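Local coordinates for protein putative TRAP PERIPLASMIC SOLUTE BINDING PROTEIN (Haemophilus influenzae, PDB 4PBQ) that binds L-gulonate and, as a TRAP periplasmic solute-binding protein, probably delivers it to a membrane transporter for uptake, at residues L211-S215 / G216-V220; D250-I253 / F254-A257. One frame throughout, in Å; residues are numbered along the deposited sequence.

Interaction 1 of 2, residues L211-S215 / G216-V220; sequences LIKDS and GLYEV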
loop_
_atom_site.group_PDB
_atom_site.type_symbol
_atom_site.label_atom_id
_atom_site.label_comp_id
_atom_site.label_asym_id
_atom_site.label_seq_id
_atom_site.Cartn_x
_atom_site.Cartn_y
_atom_site.Cartn_z
ATOM N N LEU A 211 9.063 -0.057 -4.166
ATOM C CA LEU A 211 8.770 1.254 -4.720
ATOM C C LEU A 211 10.029 2.133 -4.833
ATOM O O LEU A 211 10.260 2.798 -5.842
ATOM C CB LEU A 211 7.691 1.940 -3.864
ATOM C CG LEU A 211 7.087 3.282 -4.280
ATOM C CD1 LEU A 211 8.032 4.483 -4.157
ATOM C CD2 LEU A 211 6.530 3.177 -5.649
ATOM N N ILE A 212 10.847 2.149 -3.786
ATOM C CA ILE A 212 12.074 2.927 -3.788
ATOM C C ILE A 212 12.995 2.550 -4.953
ATOM O O ILE A 212 13.599 3.418 -5.576
ATOM C CB ILE A 212 12.764 2.794 -2.425
ATOM C CG1 ILE A 212 11.902 3.512 -1.396
ATOM C CG2 ILE A 212 14.172 3.388 -2.452
ATOM C CD1 ILE A 212 12.346 3.289 0.047
ATOM N N LYS A 213 13.058 1.265 -5.306
ATOM C CA LYS A 213 13.864 0.875 -6.456
ATOM C C LYS A 213 13.139 1.222 -7.754
ATOM O O LYS A 213 13.730 1.827 -8.653
ATOM C CB LYS A 213 14.168 -0.618 -6.470
ATOM C CG LYS A 213 15.134 -0.996 -7.602
ATOM C CD LYS A 213 15.231 -2.483 -7.856
ATOM C CE LYS A 213 16.022 -2.711 -9.124
ATOM N NZ LYS A 213 16.128 -4.153 -9.547
ATOM N N ASP A 214 11.887 0.761 -7.863
ATOM C CA ASP A 214 11.161 0.788 -9.145
ATOM C C ASP A 214 11.023 2.235 -9.611
ATOM O O ASP A 214 11.054 2.518 -10.804
ATOM C CB ASP A 214 9.747 0.247 -8.971
ATOM C CG ASP A 214 9.673 -1.274 -8.721
ATOM O OD1 ASP A 214 10.675 -2.011 -8.853
ATOM O OD2 ASP A 214 8.537 -1.723 -8.397
ATOM N N SER A 215 10.802 3.134 -8.658
ATOM C CA SER A 215 10.584 4.551 -8.955
ATOM C C SER A 215 11.855 5.306 -9.332
ATOM O O SER A 215 11.777 6.420 -9.871
ATOM C CB SER A 215 9.993 5.252 -7.738
ATOM O OG SER A 215 10.961 5.257 -6.693
ATOM N N GLY A 216 13.013 4.713 -9.042
ATOM C CA GLY A 216 14.285 5.398 -9.195
ATOM C C GLY A 216 14.596 6.358 -8.043
ATOM O O GLY A 216 15.605 7.059 -8.084
ATOM N N LEU A 217 13.746 6.397 -7.019
ATOM C CA LEU A 217 14.030 7.269 -5.860
ATOM C C LEU A 217 15.371 6.942 -5.211
ATOM O O LEU A 217 16.023 7.830 -4.648
ATOM C CB LEU A 217 12.907 7.201 -4.815
ATOM C CG LEU A 217 11.719 8.101 -5.132
ATOM C CD1 LEU A 217 10.519 7.733 -4.238
ATOM C CD2 LEU A 217 12.089 9.571 -4.966
ATOM N N TYR A 218 15.825 5.688 -5.299
ATOM C CA TYR A 218 17.103 5.314 -4.689
ATOM C C TYR A 218 18.298 6.121 -5.246
ATOM O O TYR A 218 19.321 6.293 -4.577
ATOM C CB TYR A 218 17.354 3.804 -4.850
ATOM C CG TYR A 218 17.695 3.360 -6.267
ATOM C CD1 TYR A 218 16.703 3.158 -7.225
ATOM C CD2 TYR A 218 19.019 3.119 -6.638
ATOM C CE1 TYR A 218 17.026 2.749 -8.504
ATOM C CE2 TYR A 218 19.344 2.717 -7.908
ATOM C CZ TYR A 218 18.353 2.539 -8.838
ATOM O OH TYR A 218 18.692 2.138 -10.102
ATOM N N GLU A 219 18.151 6.630 -6.471
ATOM C CA GLU A 219 19.239 7.341 -7.118
ATOM C C GLU A 219 19.439 8.740 -6.529
ATOM O O GLU A 219 20.487 9.339 -6.713
ATOM C CB GLU A 219 18.974 7.435 -8.613
ATOM C CG GLU A 219 19.031 6.087 -9.311
ATOM C CD GLU A 219 18.960 6.225 -10.819
ATOM O OE1 GLU A 219 18.147 7.033 -11.307
ATOM O OE2 GLU A 219 19.737 5.543 -11.507
ATOM N N VAL A 220 18.428 9.237 -5.828
ATOM C CA VAL A 220 18.484 10.569 -5.228
ATOM C C VAL A 220 18.278 10.530 -3.715
ATOM O O VAL A 220 17.973 11.548 -3.095
ATOM C CB VAL A 220 17.451 11.536 -5.867
ATOM C CG1 VAL A 220 17.812 11.830 -7.334
ATOM C CG2 VAL A 220 16.020 10.992 -5.750
#

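Interaction 2 of 2, residues D250-I253 / F254-A257; sequences DQII and FEKA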
loop_
_atom_site.group_PDB
_atom_site.type_symbol
_atom_site.label_atom_id
_atom_site.label_comp_id
_atom_site.label_asym_id
_atom_site.label_seq_id
_atom_site.Cartn_x
_atom_site.Cartn_y
_atom_site.Cartn_z
ATOM N N ASP A 250 -20.039 -15.321 -14.068
ATOM C CA ASP A 250 -18.805 -14.679 -14.524
ATOM C C ASP A 250 -18.005 -14.126 -13.327
ATOM O O ASP A 250 -16.776 -14.128 -13.344
ATOM C CB ASP A 250 -19.107 -13.551 -15.520
ATOM C CG ASP A 250 -19.546 -14.051 -16.882
ATOM O OD1 ASP A 250 -19.394 -15.257 -17.174
ATOM O OD2 ASP A 250 -20.028 -13.211 -17.682
ATOM N N GLN A 251 -18.714 -13.652 -12.295
ATOM C CA GLN A 251 -18.065 -13.154 -11.088
ATOM C C GLN A 251 -17.221 -14.235 -10.424
ATOM O O GLN A 251 -16.164 -13.942 -9.873
ATOM C CB GLN A 251 -19.090 -12.626 -10.089
ATOM C CG GLN A 251 -19.708 -11.289 -10.453
ATOM C CD GLN A 251 -20.648 -10.795 -9.374
ATOM O OE1 GLN A 251 -20.951 -11.519 -8.419
ATOM N NE2 GLN A 251 -21.149 -9.571 -9.535
ATOM N N ILE A 252 -17.690 -15.477 -10.465
ATOM C CA ILE A 252 -16.934 -16.605 -9.925
ATOM C C ILE A 252 -15.580 -16.745 -10.632
ATOM O O ILE A 252 -14.562 -17.052 -9.994
ATOM C CB ILE A 252 -17.754 -17.894 -10.053
ATOM C CG1 ILE A 252 -18.850 -17.898 -8.989
ATOM C CG2 ILE A 252 -16.870 -19.165 -9.920
ATOM C CD1 ILE A 252 -19.995 -18.868 -9.304
ATOM N N ILE A 253 -15.563 -16.485 -11.942
ATOM C CA ILE A 253 -14.309 -16.524 -12.692
ATOM C C ILE A 253 -13.390 -15.359 -12.283
ATOM O O ILE A 253 -12.192 -15.550 -12.128
ATOM C CB ILE A 253 -14.564 -16.520 -14.200
ATOM C CG1 ILE A 253 -15.314 -17.813 -14.569
ATOM C CG2 ILE A 253 -13.252 -16.455 -14.955
ATOM C CD1 ILE A 253 -15.770 -17.877 -16.002
ATOM N N PHE A 254 -13.948 -14.163 -12.104
ATOM C CA PHE A 254 -13.175 -13.024 -11.601
ATOM C C PHE A 254 -12.611 -13.350 -10.229
ATOM O O PHE A 254 -11.485 -13.001 -9.929
ATOM C CB PHE A 254 -14.029 -11.752 -11.482
ATOM C CG PHE A 254 -14.154 -10.970 -12.759
ATOM C CD1 PHE A 254 -14.851 -11.489 -13.840
ATOM C CD2 PHE A 254 -13.564 -9.714 -12.873
ATOM C CE1 PHE A 254 -14.961 -10.768 -15.033
ATOM C CE2 PHE A 254 -13.672 -8.974 -14.028
ATOM C CZ PHE A 254 -14.372 -9.503 -15.134
ATOM N N GLU A 255 -13.410 -14.001 -9.386
ATOM C CA GLU A 255 -12.953 -14.347 -8.030
ATOM C C GLU A 255 -11.836 -15.398 -8.048
ATOM O O GLU A 255 -10.894 -15.315 -7.260
ATOM C CB GLU A 255 -14.132 -14.795 -7.173
ATOM C CG GLU A 255 -15.071 -13.640 -6.850
ATOM C CD GLU A 255 -16.523 -14.076 -6.565
ATOM O OE1 GLU A 255 -16.858 -15.271 -6.670
ATOM O OE2 GLU A 255 -17.339 -13.196 -6.244
ATOM N N LYS A 256 -11.951 -16.376 -8.936
ATOM C CA LYS A 256 -10.888 -17.374 -9.148
ATOM C C LYS A 256 -9.596 -16.671 -9.553
ATOM O O LYS A 256 -8.515 -16.960 -9.057
ATOM C CB LYS A 256 -11.311 -18.363 -10.252
ATOM C CG LYS A 256 -10.240 -19.406 -10.631
ATOM C CD LYS A 256 -10.693 -20.308 -11.817
ATOM C CE LYS A 256 -9.637 -21.327 -12.211
ATOM N NZ LYS A 256 -10.127 -22.284 -13.245
ATOM N N ALA A 257 -9.718 -15.738 -10.480
ATOM C CA ALA A 257 -8.558 -15.009 -10.967
ATOM C C ALA A 257 -7.945 -14.151 -9.837
ATOM O O ALA A 257 -6.725 -14.014 -9.734
ATOM C CB ALA A 257 -8.952 -14.173 -12.152
HETATM O O HOH W 1 -20.025 -13.180 -6.394
#

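Interaction 1 of 2, residues L211-S215 / G216-V220
The Y218 ring turns its edge, not a face, to the carbonyls of I212 and K213. I212 O lies in the ring plane, with CD1 of Y218 3.5 Å from it. K213 O sits beside the same edge, 3.4 Å from CE1 of Y218. One ring face carries the CG methylene of E219, offset toward the rim. CG of Y218 stands between its own N and carbonyl carbon (chi1 72°), which brings the ring alongside these two carbonyls. The Y218 hydroxyl is hydrogen-bonded to that of Y279, and K213 makes a cation-pi contact with the Y279 ring.

The backbone holds this bend. Y218 N donates to I212 O at 3.2 Å, six residues back. G216 N donates to K213 O at 3.0 Å. G216 has a positive phi (79°) and is the first residue to leave helical geometry.

S215 OG is gripped from two directions. S215 OG donates to L211 O at 2.7 Å, and the same OG accepts from L217 N at 3.0 Å. L211 O also takes the S215 N-H, and the two donors come from opposite faces of its plane.

Two apolar contacts add to the turn. CD1 of L211 meets CD1 of L217 at 4.1 Å, the two chains crossing at a slant. CG2 of I212 touches CB of Y218. L217 also packs on helix 193-198.

The side chain of L211 is about 6 Å from the bound L-gulonate, so the turn closes a helix beside the ligand pocket. The pattern is a helix C-terminus ended by a positive-phi glycine, with a serine hydroxyl bonded to both a helical carbonyl four residues back and the N-H two residues on, and a short 3-10 turn after it.

Interaction 2 of 2, residues D250-I253 / F254-A257
E255 runs its extended side chain past the carbonyl of Q251, with CG of E255 3.2 Å from Q251 O. Its carboxylate then spreads two ways. OE1 of E255 comes 3.5 Å from CA of I252 and slants past CG1 of the same residue. OE2 of E255 faces the amide of Q251 through one water, which donates to E255 OE2 at 2.7 Å and to Q251 OE1 at 2.8 Å. The Q251 amide is also held from the other end, since NE2 bonds to the carbonyl of W243.

F254 leaves the helix on a different side. Its CG is anti to the carbonyl carbon (chi1 -84°), and the ring edge meets D250 O in plane, with CD1 of F254 3.3 Å away. F254 N donates to the same oxygen. This is regular alpha-helix near the start of helix 248-281, each N-H of F254, E255, K256 and A257 bonding to the carbonyl four residues back.

The ring of F254 packs edge-to-face with Y59, and A257 rests on helix 38-54. D250 OD2 is hydrogen-bonded to the Y59 hydroxyl and salt-bridged to K58. K256 stays extended along its whole chain and forms a salt bridge with E54.

Interaction 1 comes first along the chain and interaction 2 follows, with strands 223-225 and 231-239 and helix 240-243 between them. Their centres are 35 Å apart and their nearest atoms about 20 Å, so they do not touch. Helix 248-281 carries interaction 2 and touches interaction 1 near its far end. Interaction 2 lies near its start, where it packs against helix 38-54. Residues V276, Y279 and L280 of that helix meet K213 and Y218 of interaction 1. This is consistent with the long helix that spans both domains in TRAP solute-binding proteins. Of the two, interaction 1 is the one beside the L-gulonate pocket.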